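Local coordinates for enoyl-acyl carrier protein reductase (Uncultured bacterium, PDB 6KI9) that probably reduces the enoyl group of enoyl-acyl carrier protein with a nicotinamide cofactor, a step that completes each elongation round of bacterial fatty acid synthesis, at residues E27-G32 with V53-E58; P308-L313 with D396-L401. One frame throughout, in Å; residues are numbered along the deposited sequence.

Interaction 1: residues E27-G32 with V53-E58; sequences ELFGRG and VGRRDE. With EDO (1,2-ethanediol), chain H; EDO (1,2-ethanediol), chain F; EDO (1,2-ethanediol), chain K.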
ATOM      1  N   GLU A  27       1.024  -3.422 -11.756  1.00 23.83           N
ATOM      2  CA  GLU A  27       0.345  -4.575 -12.333  1.00 24.35           C
ATOM      3  C   GLU A  27      -0.417  -5.297 -11.239  1.00 26.63           C
ATOM      4  O   GLU A  27       0.109  -5.544 -10.155  1.00 31.40           O
ATOM      5  CB  GLU A  27       1.323  -5.528 -13.033  1.00 27.37           C
ATOM      6  CG  GLU A  27       0.597  -6.636 -13.804  1.00 28.07           C
ATOM      7  CD  GLU A  27       1.506  -7.486 -14.677  1.00 28.82           C
ATOM      8  OE1 GLU A  27       2.697  -7.145 -14.830  1.00 24.54           O
ATOM      9  OE2 GLU A  27       1.015  -8.495 -15.225  1.00 29.31           O
ATOM     10  N   LEU A  28      -1.664  -5.632 -11.550  1.00 26.89           N
ATOM     11  CA  LEU A  28      -2.561  -6.304 -10.622  1.00 32.11           C
ATOM     12  C   LEU A  28      -2.192  -7.779 -10.436  1.00 37.54           C
ATOM     13  O   LEU A  28      -2.137  -8.548 -11.396  1.00 39.30           O
ATOM     14  CB  LEU A  28      -3.997  -6.166 -11.135  1.00 31.76           C
ATOM     15  CG  LEU A  28      -5.208  -6.278 -10.219  1.00 34.92           C
ATOM     16  CD1 LEU A  28      -5.150  -5.235  -9.125  1.00 33.47           C
ATOM     17  CD2 LEU A  28      -6.471  -6.106 -11.053  1.00 34.83           C
ATOM     18  N   PHE A  29      -1.933  -8.160  -9.189  1.00 40.13           N
ATOM     19  CA  PHE A  29      -1.693  -9.551  -8.821  1.00 43.75           C
ATOM     20  C   PHE A  29      -2.437  -9.865  -7.532  1.00 48.78           C
ATOM     21  O   PHE A  29      -1.985  -9.495  -6.448  1.00 54.74           O
ATOM     22  CB  PHE A  29      -0.202  -9.843  -8.621  1.00 44.54           C
ATOM     23  CG  PHE A  29       0.629  -9.713  -9.865  1.00 45.00           C
ATOM     24  CD1 PHE A  29       0.555 -10.670 -10.865  1.00 44.89           C
ATOM     25  CD2 PHE A  29       1.528  -8.667 -10.008  1.00 44.45           C
ATOM     26  CE1 PHE A  29       1.333 -10.566 -12.002  1.00 44.43           C
ATOM     27  CE2 PHE A  29       2.311  -8.559 -11.143  1.00 44.38           C
ATOM     28  CZ  PHE A  29       2.214  -9.512 -12.141  1.00 44.38           C
ATOM     29  N   GLY A  30      -3.570 -10.549  -7.637  1.00 47.57           N
ATOM     30  CA  GLY A  30      -4.362 -10.835  -6.458  1.00 47.47           C
ATOM     31  C   GLY A  30      -5.175  -9.636  -6.011  1.00 46.72           C
ATOM     32  O   GLY A  30      -5.002  -8.529  -6.520  1.00 48.51           O
ATOM     33  N   ARG A  31      -6.071  -9.859  -5.058  1.00 44.37           N
ATOM     34  CA  ARG A  31      -6.979  -8.813  -4.608  1.00 44.93           C
ATOM     35  C   ARG A  31      -6.324  -7.896  -3.581  1.00 40.67           C
ATOM     36  O   ARG A  31      -5.570  -8.345  -2.717  1.00 43.48           O
ATOM     37  CB  ARG A  31      -8.246  -9.437  -4.018  1.00 51.14           C
ATOM     38  CG  ARG A  31      -9.196  -8.455  -3.335  1.00 56.50           C
ATOM     39  CD  ARG A  31     -10.299  -9.200  -2.589  1.00 59.23           C
ATOM     40  NE  ARG A  31     -11.305  -8.307  -2.020  1.00 61.52           N
ATOM     41  CZ  ARG A  31     -11.734  -8.365  -0.761  1.00 62.36           C
ATOM     42  NH1 ARG A  31     -11.237  -9.267   0.077  1.00 62.35           N
ATOM     43  NH2 ARG A  31     -12.658  -7.513  -0.337  1.00 61.55           N
ATOM     44  N   GLY A  32      -6.601  -6.601  -3.702  1.00 33.55           N
ATOM     45  CA  GLY A  32      -6.130  -5.611  -2.753  1.00 27.40           C
ATOM     46  C   GLY A  32      -6.910  -4.330  -2.964  1.00 21.76           C
ATOM     47  O   GLY A  32      -7.995  -4.357  -3.543  1.00 22.45           O
ATOM     48  N   VAL A  53       4.826  -5.215 -15.377  1.00 22.98           N
ATOM     49  CA  VAL A  53       6.153  -5.195 -14.787  1.00 21.68           C
ATOM     50  C   VAL A  53       7.073  -6.145 -15.539  1.00 22.97           C
ATOM     51  O   VAL A  53       8.275  -6.189 -15.282  1.00 24.53           O
ATOM     52  CB  VAL A  53       6.121  -5.585 -13.298  1.00 23.82           C
ATOM     53  CG1 VAL A  53       5.274  -4.591 -12.516  1.00 26.85           C
ATOM     54  CG2 VAL A  53       5.584  -6.995 -13.129  1.00 25.72           C
ATOM     55  N   GLY A  54       6.495  -6.908 -16.461  1.00 22.11           N
ATOM     56  CA  GLY A  54       7.255  -7.866 -17.241  1.00 24.12           C
ATOM     57  C   GLY A  54       7.451  -9.154 -16.468  1.00 25.67           C
ATOM     58  O   GLY A  54       6.952  -9.306 -15.353  1.00 27.05           O
ATOM     59  N   ARG A  55       8.187 -10.083 -17.065  1.00 26.08           N
ATOM     60  CA  ARG A  55       8.537 -11.339 -16.414  1.00 27.58           C
ATOM     61  C   ARG A  55      10.028 -11.585 -16.595  1.00 29.49           C
ATOM     62  O   ARG A  55      10.748 -10.721 -17.099  1.00 28.05           O
ATOM     63  CB  ARG A  55       7.728 -12.510 -16.980  1.00 27.36           C
ATOM     64  CG  ARG A  55       6.216 -12.295 -17.024  1.00 27.84           C
ATOM     65  CD  ARG A  55       5.581 -12.304 -15.642  1.00 27.00           C
ATOM     66  NE  ARG A  55       4.129 -12.141 -15.716  1.00 29.41           N
ATOM     67  CZ  ARG A  55       3.493 -10.981 -15.557  1.00 30.56           C
ATOM     68  NH1 ARG A  55       4.179  -9.874 -15.308  1.00 28.44           N
ATOM     69  NH2 ARG A  55       2.170 -10.928 -15.646  1.00 29.90           N
ATOM     70  N   ARG A  56      10.484 -12.773 -16.211  1.00 33.57           N
ATOM     71  CA  ARG A  56      11.896 -13.123 -16.317  1.00 33.97           C
ATOM     72  C   ARG A  56      12.074 -14.388 -17.142  1.00 36.53           C
ATOM     73  O   ARG A  56      11.291 -15.329 -17.022  1.00 38.21           O
ATOM     74  CB  ARG A  56      12.505 -13.320 -14.929  1.00 34.63           C
ATOM     75  CG  ARG A  56      12.364 -12.129 -13.998  1.00 34.96           C
ATOM     76  CD  ARG A  56      13.546 -11.197 -14.138  1.00 36.14           C
ATOM     77  NE  ARG A  56      13.428 -10.013 -13.293  1.00 35.67           N
ATOM     78  CZ  ARG A  56      14.309  -9.020 -13.288  1.00 33.91           C
ATOM     79  NH1 ARG A  56      15.373  -9.081 -14.076  1.00 33.63           N
ATOM     80  NH2 ARG A  56      14.131  -7.971 -12.497  1.00 33.32           N
ATOM     81  N   ASP A  57      13.094 -14.406 -17.996  1.00 36.08           N
ATOM     82  CA  ASP A  57      13.357 -15.590 -18.807  1.00 37.86           C
ATOM     83  C   ASP A  57      14.130 -16.632 -18.003  1.00 39.07           C
ATOM     84  O   ASP A  57      14.279 -16.508 -16.787  1.00 39.66           O
ATOM     85  CB  ASP A  57      14.106 -15.225 -20.099  1.00 39.20           C
ATOM     86  CG  ASP A  57      15.464 -14.581 -19.850  1.00 37.87           C
ATOM     87  OD1 ASP A  57      16.032 -14.725 -18.748  1.00 37.15           O
ATOM     88  OD2 ASP A  57      15.974 -13.927 -20.783  1.00 38.09           O
ATOM     89  N   GLU A  58      14.630 -17.651 -18.693  1.00 40.73           N
ATOM     90  CA  GLU A  58      15.324 -18.758 -18.043  1.00 43.46           C
ATOM     91  C   GLU A  58      16.621 -18.322 -17.364  1.00 40.18           C
ATOM     92  O   GLU A  58      17.114 -18.998 -16.461  1.00 41.40           O
ATOM     93  CB  GLU A  58      15.611 -19.862 -19.063  1.00 48.80           C
ATOM     94  CG  GLU A  58      16.216 -19.357 -20.361  1.00 53.20           C
ATOM     95  CD  GLU A  58      16.130 -20.377 -21.479  1.00 58.63           C
ATOM     96  OE1 GLU A  58      15.840 -21.557 -21.189  1.00 60.54           O
ATOM     97  OE2 GLU A  58      16.347 -19.999 -22.648  1.00 60.73           O
TER
HETATM   98  C1  EDO H 505      16.977  -5.676 -14.970  1.00 48.05           C
HETATM   99  O1  EDO H 505      17.304  -7.031 -14.644  1.00 48.63           O
HETATM  100  C2  EDO H 505      15.533  -5.402 -14.569  1.00 49.44           C
HETATM  101  O2  EDO H 505      15.335  -5.798 -13.207  1.00 48.58           O
HETATM  102  C1  EDO F 503       2.317  -2.621  -8.457  1.00 39.52           C
HETATM  103  O1  EDO F 503       3.095  -3.336  -9.425  1.00 35.71           O
HETATM  104  C2  EDO F 503       1.346  -3.556  -7.742  1.00 43.42           C
HETATM  105  O2  EDO F 503       0.050  -3.473  -8.347  1.00 47.84           O
HETATM  106  C1  EDO K 508      12.471  -7.362  -8.893  1.00 61.02           C
HETATM  107  O1  EDO K 508      12.727  -7.350 -10.301  1.00 59.76           O
HETATM  108  C2  EDO K 508      13.263  -8.491  -8.248  1.00 60.90           C
HETATM  109  O2  EDO K 508      13.244  -8.326  -6.827  1.00 61.32           O
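Glu27 meets Val53 and Arg55 through its carboxylate, the polar centre of this contact between the loop after strand 21-25 and the last part of strand 47-56, in a Rossmann-like fold. The chain of Glu27 is extended, with CG anti to the backbone N (chi1 -172°), and this carries the carboxylate across to the second segment. Arg55 grips it end-on with two nitrogens. Arg55 NH2 donates to Glu27 OE2 at 2.7 Å. Arg55 NH1 donates to Glu27 OE1 at 3.1 Å. Both bonds are nearly straight, and together they make a bidentate salt bridge. The nitrogens come to the syn side of each oxygen but tilted from the carboxylate plane, while the oxygens lie almost in the guanidinium plane. The two planes are twisted 31° apart. Glu27 OE1 also accepts a hydrogen bond from Val53 N at 2.9 Å, nearly in line with its C-O bond, and it is hydrogen-bonded to Thr52 OG1. These bonds fix the rotation of the carboxylate. Arg55 is held from its own side as well, because Arg55 NH1 donates to Gly54 O at 2.8 Å. The backbone N and O of Glu27 both bind one 1,2-ethanediol, probably from the crystallisation liquor.

Phe29 follows. Its ring edge comes over one face of the Arg55 guanidinium, with Phe29 CZ 3.7 Å from Arg55 NH1. The ring and guanidinium planes are 61° apart, so this is no parallel stack. Phe29 CE2 touches Val53 CG2 at 4.1 Å, with the methyl at the ring edge.

The contact ties the loop between strand 21-25 and helix 33-43 to the end of the neighbouring parallel strand 47-56. Helix 67-77 packs alongside, with Ala73 against Glu27 and Glu69 against Arg55.

Interaction 2: residues P308-L313 with D396-L401; sequences PLLKAL and DVLSAL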
ATOM      1  N   PRO A 308     -11.599  -1.726  15.867  1.00 15.37           N
ATOM      2  CA  PRO A 308     -12.465  -0.597  16.250  1.00 16.90           C
ATOM      3  C   PRO A 308     -13.334  -0.046  15.119  1.00 16.79           C
ATOM      4  O   PRO A 308     -14.229   0.778  15.371  1.00 17.95           O
ATOM      5  CB  PRO A 308     -11.464   0.461  16.713  1.00 17.46           C
ATOM      6  CG  PRO A 308     -10.327  -0.318  17.223  1.00 18.90           C
ATOM      7  CD  PRO A 308     -10.197  -1.453  16.230  1.00 21.31           C
ATOM      8  N   LEU A 309     -13.084  -0.482  13.884  1.00 15.12           N
ATOM      9  CA  LEU A 309     -13.963  -0.099  12.789  1.00 15.29           C
ATOM     10  C   LEU A 309     -15.410  -0.475  13.112  1.00 14.79           C
ATOM     11  O   LEU A 309     -16.336   0.248  12.737  1.00 17.34           O
ATOM     12  CB  LEU A 309     -13.511  -0.748  11.471  1.00 14.87           C
ATOM     13  CG  LEU A 309     -14.398  -0.472  10.257  1.00 15.21           C
ATOM     14  CD1 LEU A 309     -14.392   1.012   9.911  1.00 16.26           C
ATOM     15  CD2 LEU A 309     -13.951  -1.299   9.050  1.00 17.56           C
ATOM     16  N   LEU A 310     -15.604  -1.573  13.848  1.00 17.40           N
ATOM     17  CA  LEU A 310     -16.959  -1.975  14.228  1.00 16.07           C
ATOM     18  C   LEU A 310     -17.677  -0.853  14.972  1.00 16.72           C
ATOM     19  O   LEU A 310     -18.824  -0.492  14.642  1.00 17.56           O
ATOM     20  CB  LEU A 310     -16.922  -3.238  15.086  1.00 16.03           C
ATOM     21  CG  LEU A 310     -16.682  -4.496  14.258  1.00 17.62           C
ATOM     22  CD1 LEU A 310     -16.255  -5.667  15.133  1.00 19.09           C
ATOM     23  CD2 LEU A 310     -17.945  -4.824  13.486  1.00 17.86           C
ATOM     24  N   LYS A 311     -16.979  -0.264  15.936  1.00 17.95           N
ATOM     25  CA  LYS A 311     -17.585   0.812  16.711  1.00 19.92           C
ATOM     26  C   LYS A 311     -17.826   2.018  15.815  1.00 20.04           C
ATOM     27  O   LYS A 311     -18.843   2.710  15.954  1.00 19.44           O
ATOM     28  CB  LYS A 311     -16.716   1.169  17.919  1.00 22.96           C
ATOM     29  CG  LYS A 311     -16.590   0.009  18.913  1.00 29.06           C
ATOM     30  CD  LYS A 311     -15.945   0.428  20.230  1.00 32.47           C
ATOM     31  CE  LYS A 311     -16.338  -0.522  21.351  1.00 37.32           C
ATOM     32  NZ  LYS A 311     -17.816  -0.554  21.555  1.00 38.17           N
ATOM     33  N   ALA A 312     -16.914   2.240  14.871  1.00 16.08           N
ATOM     34  CA  ALA A 312     -17.046   3.361  13.953  1.00 16.01           C
ATOM     35  C   ALA A 312     -18.316   3.192  13.133  1.00 17.26           C
ATOM     36  O   ALA A 312     -19.046   4.168  12.914  1.00 18.53           O
ATOM     37  CB  ALA A 312     -15.824   3.479  13.054  1.00 16.78           C
ATOM     38  N   LEU A 313     -18.613   1.954  12.732  1.00 16.57           N
ATOM     39  CA  LEU A 313     -19.795   1.738  11.909  1.00 16.15           C
ATOM     40  C   LEU A 313     -21.038   2.141  12.689  1.00 20.44           C
ATOM     41  O   LEU A 313     -21.987   2.684  12.123  1.00 19.56           O
ATOM     42  CB  LEU A 313     -19.907   0.281  11.463  1.00 17.95           C
ATOM     43  CG  LEU A 313     -18.840  -0.252  10.510  1.00 15.76           C
ATOM     44  CD1 LEU A 313     -19.135  -1.698  10.178  1.00 17.85           C
ATOM     45  CD2 LEU A 313     -18.771   0.600   9.250  1.00 18.00           C
ATOM     46  N   ASP A 396     -11.218 -10.701   8.304  1.00 16.09           N
ATOM     47  CA  ASP A 396     -11.574 -10.897   6.892  1.00 17.21           C
ATOM     48  C   ASP A 396     -12.760 -10.002   6.517  1.00 17.30           C
ATOM     49  O   ASP A 396     -12.751  -9.299   5.477  1.00 17.44           O
ATOM     50  CB  ASP A 396     -11.887 -12.373   6.610  1.00 20.44           C
ATOM     51  CG  ASP A 396     -10.661 -13.273   6.751  1.00 21.18           C
ATOM     52  OD1 ASP A 396      -9.548 -12.842   6.369  1.00 25.39           O
ATOM     53  OD2 ASP A 396     -10.808 -14.418   7.233  1.00 19.24           O
ATOM     54  N   VAL A 397     -13.783 -10.026   7.369  1.00 15.09           N
ATOM     55  CA  VAL A 397     -14.961  -9.189   7.169  1.00 14.81           C
ATOM     56  C   VAL A 397     -14.579  -7.712   7.149  1.00 15.55           C
ATOM     57  O   VAL A 397     -14.958  -6.956   6.233  1.00 15.39           O
ATOM     58  CB  VAL A 397     -16.004  -9.427   8.279  1.00 16.20           C
ATOM     59  CG1 VAL A 397     -17.199  -8.507   8.096  1.00 18.78           C
ATOM     60  CG2 VAL A 397     -16.438 -10.884   8.297  1.00 17.13           C
ATOM     61  N   LEU A 398     -13.830  -7.289   8.164  1.00 14.36           N
ATOM     62  CA  LEU A 398     -13.499  -5.871   8.284  1.00 15.92           C
ATOM     63  C   LEU A 398     -12.538  -5.387   7.184  1.00 15.26           C
ATOM     64  O   LEU A 398     -12.675  -4.262   6.686  1.00 15.46           O
ATOM     65  CB  LEU A 398     -12.913  -5.583   9.669  1.00 15.69           C
ATOM     66  CG  LEU A 398     -13.876  -5.862  10.831  1.00 14.22           C
ATOM     67  CD1 LEU A 398     -13.253  -5.402  12.148  1.00 13.91           C
ATOM     68  CD2 LEU A 398     -15.240  -5.224  10.620  1.00 14.38           C
ATOM     69  N   SER A 399     -11.587  -6.230   6.783  1.00 14.36           N
ATOM     70  CA  SER A 399     -10.692  -5.850   5.691  1.00 14.18           C
ATOM     71  C   SER A 399     -11.498  -5.651   4.424  1.00 14.25           C
ATOM     72  O   SER A 399     -11.271  -4.683   3.675  1.00 15.86           O
ATOM     73  CB  SER A 399      -9.603  -6.901   5.454  1.00 14.37           C
ATOM     74  OG  SER A 399      -8.684  -6.950   6.533  1.00 15.70           O
ATOM     75  N   ALA A 400     -12.434  -6.571   4.185  1.00 14.45           N
ATOM     76  CA  ALA A 400     -13.301  -6.443   3.011  1.00 14.55           C
ATOM     77  C   ALA A 400     -14.084  -5.132   3.036  1.00 16.27           C
ATOM     78  O   ALA A 400     -14.219  -4.454   2.002  1.00 17.05           O
ATOM     79  CB  ALA A 400     -14.250  -7.624   2.919  1.00 17.39           C
ATOM     80  N   LEU A 401     -14.582  -4.762   4.217  1.00 15.35           N
ATOM     81  CA  LEU A 401     -15.303  -3.494   4.338  1.00 16.77           C
ATOM     82  C   LEU A 401     -14.418  -2.289   4.022  1.00 16.86           C
ATOM     83  O   LEU A 401     -14.851  -1.349   3.337  1.00 17.12           O
ATOM     84  CB  LEU A 401     -15.895  -3.343   5.744  1.00 14.93           C
ATOM     85  CG  LEU A 401     -16.994  -4.340   6.098  1.00 15.63           C
ATOM     86  CD1 LEU A 401     -17.574  -3.998   7.465  1.00 16.25           C
ATOM     87  CD2 LEU A 401     -18.074  -4.345   5.030  1.00 18.91           C
TER
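The short helical segments 309-313 and 396-401 cross at 58°, with their axes 11.5 Å apart at closest approach. This is helix-helix packing through leucines, between helices 309-315 and 394-413, with helices 320-331 and 426-436 around them. Leu309 and Leu398 have the nearest CA atoms, 7.3 Å apart. No hydrogen bond links the segments.

Five buried leucines make the contact. Leu398 gives the largest surface to it. Its CB points toward the other helix, and its branched end reaches Leu310. Leu398 CD2 lies against both CG and CD2 of Leu310, at 4.0 Å from each. These two side chains cross at about a right angle.

Leu309 points its CB at the other helix. Its CD2 methyl serves two residues: Leu309 CD2 lies near the backbone O of Leu398 and 4.3 Å from Leu401 CB. Neighbouring helices close round these leucines. Trp321 and Gln325 of helix 320-331 touch Leu401, and Leu433 of helix 426-436 touches it too. Ala430 of helix 426-436 lies against Leu313. Leu313, one turn beyond Leu309, crosses Leu401 obliquely, methyl against methyl, with Leu313 CD1 3.9 Å from Leu401 CD1.

Interaction 1 is a surface contact and interaction 2 a buried one, with centres about 30 Å apart. The chemistry follows the setting. The first rests on charge and directed hydrogen bonds between a loop and the end of a strand of the mixed sheet. The second uses leucine methyls between helices, with no polar bond across it. They share no segment, and the first closes along the chain before the second opens. Yet they touch. Arg31, near the end of 27-32, reaches helix 394-413, and Arg31 NH2 lies 3.6 Å from Ala400 CA. The loop after strand 21-25 thus packs on the same helix that carries Leu398 and Leu401.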